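Local coordinates for phosphoprotein (PDB 3T4R) that probably acts as a non-catalytic polymerase cofactor, holding the viral polymerase on its nucleoprotein-RNA template and chaperoning soluble nucleoprotein, at residues Phe32-Ile38 / Glu57-His62. Sequence-based numbering, arbitrary orientation. Where two conformers were deposited one is given.
Sequences FLVPDDI and EIIENH
Asn-61 of the long helix 50-72 makes the one hydrogen bond of this contact, donating ND2 to Leu-33 O at 2.8 Å. The hydrogen bond is nearly straight (N-H...O 168°) and the acceptor lies in the amide plane, although the donor stands well above the carbonyl plane of Leu-33. Asparagine suits this place: Leu-33 is the last residue of helix 27-33, where carbonyls lose their usual helical N-H partners, the proline two residues on has no N-H, and the side-chain amide supplies a donor. Pro-35 CD comes within 3.3 Å of Asn-61 ND2, and Ile-38 CD1 approaches the same atom at 3.5 Å, so two aliphatic groups flank the amide nitrogen.

Apolar contacts spread from there, among the buried Leu-33, Val-34, Ile-38 and Ile-58, whose aliphatic side chains suit a dry interface. CG1 of Ile-58 meets Ile-38 CG2, while its CD1 reaches Val-34 CG2 at 4.0 Å. With CG1 beside its backbone N (chi1 -67°), Ile-38 extends CD1 to CB of Glu-57, 3.6 Å away; the partly exposed glutamate offers its aliphatic base. Leu-33 CD2 runs alongside His-62, touching its CA and CB. Phe-32 CE2 closely approaches the backbone O of Asn-61 (3.0 Å), not as a hydrogen bond; its ring stands almost perpendicular to the side-chain amide.

Leu-11 and Leu-12 pack on Val-34, and Leu-12 on Ile-58, so helix 4-14 covers this side of the contact in the phosphoprotein's helical C-terminal domain. The chemistry implies a mainly hydrophobic junction in which a single amide, fitted to a helix-end carbonyl, ties the break between two short helices to the long one.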
loop_
_atom_site.group_PDB
_atom_site.type_symbol
_atom_site.label_atom_id
_atom_site.label_comp_id
_atom_site.label_asym_id
_atom_site.label_seq_id
_atom_site.Cartn_x
_atom_site.Cartn_y
_atom_site.Cartn_z
ATOM N N PHE A 32 -6.683 2.338 2.787
ATOM C CA PHE A 32 -6.784 3.202 1.610
ATOM C C PHE A 32 -5.619 2.976 0.596
ATOM O O PHE A 32 -5.798 2.991 -0.622
ATOM C CB PHE A 32 -6.770 4.634 2.080
ATOM C CG PHE A 32 -6.816 5.627 0.976
ATOM C CD1 PHE A 32 -7.712 6.632 1.007
ATOM C CD2 PHE A 32 -5.937 5.548 -0.111
ATOM C CE1 PHE A 32 -7.722 7.554 -0.025
ATOM C CE2 PHE A 32 -5.982 6.443 -1.145
ATOM C CZ PHE A 32 -6.858 7.427 -1.106
ATOM N N LEU A 33 -4.426 2.774 1.105
ATOM C CA LEU A 33 -3.317 2.583 0.243
ATOM C C LEU A 33 -3.324 1.215 -0.433
ATOM O O LEU A 33 -2.886 1.091 -1.584
ATOM C CB LEU A 33 -2.057 2.714 1.098
ATOM C CG LEU A 33 -1.744 4.088 1.660
ATOM C CD1 LEU A 33 -0.479 3.995 2.439
ATOM C CD2 LEU A 33 -1.496 5.083 0.577
ATOM N N VAL A 34 -3.733 0.211 0.305
ATOM C CA VAL A 34 -3.767 -1.206 -0.132
ATOM C C VAL A 34 -5.207 -1.711 -0.002
ATOM O O VAL A 34 -5.581 -2.367 0.929
ATOM C CB VAL A 34 -2.831 -2.070 0.697
ATOM C CG1 VAL A 34 -2.684 -3.419 0.008
ATOM C CG2 VAL A 34 -1.402 -1.437 0.773
ATOM N N PRO A 35 -6.055 -1.315 -0.944
ATOM C CA PRO A 35 -7.379 -1.869 -0.953
ATOM C C PRO A 35 -7.295 -3.416 -1.133
ATOM O O PRO A 35 -6.213 -3.891 -1.541
ATOM C CB PRO A 35 -8.014 -1.188 -2.187
ATOM C CG PRO A 35 -7.136 0.085 -2.417
ATOM C CD PRO A 35 -5.796 -0.332 -2.043
ATOM N N ASP A 36 -8.369 -4.178 -0.868
ATOM C CA ASP A 36 -8.322 -5.652 -0.920
ATOM C C ASP A 36 -7.976 -6.221 -2.327
ATOM O O ASP A 36 -7.468 -7.300 -2.449
ATOM C CB ASP A 36 -9.684 -6.257 -0.515
ATOM C CG ASP A 36 -10.166 -5.804 0.890
ATOM O OD1 ASP A 36 -9.306 -5.481 1.709
ATOM O OD2 ASP A 36 -11.401 -5.766 1.183
ATOM N N ASP A 37 -8.342 -5.512 -3.376
ATOM C CA ASP A 37 -8.038 -5.889 -4.752
ATOM C C ASP A 37 -6.538 -5.840 -4.990
ATOM O O ASP A 37 -6.012 -6.573 -5.786
ATOM C CB ASP A 37 -8.793 -5.014 -5.781
ATOM C CG ASP A 37 -8.449 -3.483 -5.700
ATOM O OD1 ASP A 37 -7.945 -2.893 -6.696
ATOM O OD2 ASP A 37 -8.756 -2.846 -4.668
ATOM N N ILE A 38 -5.855 -4.923 -4.313
ATOM C CA ILE A 38 -4.388 -4.797 -4.460
ATOM C C ILE A 38 -3.635 -5.876 -3.686
ATOM O O ILE A 38 -2.707 -6.496 -4.207
ATOM C CB ILE A 38 -3.902 -3.353 -4.148
ATOM C CG1 ILE A 38 -4.455 -2.395 -5.240
ATOM C CG2 ILE A 38 -2.361 -3.297 -4.056
ATOM C CD1 ILE A 38 -4.002 -0.999 -5.094
ATOM N N GLU A 57 0.397 0.878 -8.316
ATOM C CA GLU A 57 -0.990 1.035 -7.869
ATOM C C GLU A 57 -1.048 1.734 -6.510
ATOM O O GLU A 57 -1.915 2.583 -6.292
ATOM C CB GLU A 57 -1.726 -0.321 -7.786
ATOM C CG GLU A 57 -1.973 -0.979 -9.123
ATOM C CD GLU A 57 -3.396 -0.915 -9.552
ATOM O OE1 GLU A 57 -4.025 0.166 -9.391
ATOM O OE2 GLU A 57 -3.904 -1.935 -10.085
ATOM N N ILE A 58 -0.172 1.346 -5.595
ATOM C CA ILE A 58 -0.167 1.881 -4.238
ATOM C C ILE A 58 0.271 3.376 -4.226
ATOM O O ILE A 58 -0.297 4.226 -3.503
ATOM C CB ILE A 58 0.779 1.050 -3.374
ATOM C CG1 ILE A 58 0.086 -0.300 -3.050
ATOM C CG2 ILE A 58 1.053 1.708 -2.030
ATOM C CD1 ILE A 58 1.005 -1.308 -2.478
ATOM N N ILE A 59 1.286 3.675 -5.000
ATOM C CA ILE A 59 1.751 5.089 -5.256
ATOM C C ILE A 59 0.638 5.957 -5.811
ATOM O O ILE A 59 0.420 7.030 -5.318
ATOM C CB ILE A 59 2.970 5.180 -6.184
ATOM C CG1 ILE A 59 4.157 4.453 -5.522
ATOM C CG2 ILE A 59 3.345 6.644 -6.398
ATOM C CD1 ILE A 59 5.358 4.637 -6.143
ATOM N N GLU A 60 -0.163 5.404 -6.715
ATOM C CA GLU A 60 -1.333 6.128 -7.179
ATOM C C GLU A 60 -2.298 6.485 -6.043
ATOM O O GLU A 60 -2.818 7.583 -5.998
ATOM C CB GLU A 60 -2.024 5.353 -8.280
ATOM C CG GLU A 60 -2.258 6.159 -9.489
ATOM C CD GLU A 60 -1.010 6.273 -10.359
ATOM O OE1 GLU A 60 -0.565 5.153 -10.826
ATOM O OE2 GLU A 60 -0.486 7.470 -10.590
ATOM N N ASN A 61 -2.479 5.584 -5.095
ATOM C CA ASN A 61 -3.397 5.755 -4.023
ATOM C C ASN A 61 -2.778 6.697 -3.077
ATOM O O ASN A 61 -3.449 7.444 -2.453
ATOM C CB ASN A 61 -3.603 4.434 -3.295
ATOM C CG ASN A 61 -4.466 3.444 -4.073
ATOM O OD1 ASN A 61 -5.183 3.813 -4.985
ATOM N ND2 ASN A 61 -4.410 2.184 -3.681
ATOM N N HIS A 62 -1.484 6.633 -2.898
ATOM C CA HIS A 62 -0.844 7.548 -1.976
ATOM C C HIS A 62 -0.886 8.949 -2.511
ATOM O O HIS A 62 -0.956 9.868 -1.746
ATOM C CB HIS A 62 0.596 7.123 -1.729
ATOM C CG HIS A 62 1.256 7.806 -0.574
ATOM N ND1 HIS A 62 2.082 7.115 0.301
ATOM C CD2 HIS A 62 1.246 9.127 -0.163
ATOM C CE1 HIS A 62 2.554 7.983 1.199
ATOM N NE2 HIS A 62 2.062 9.209 0.938
#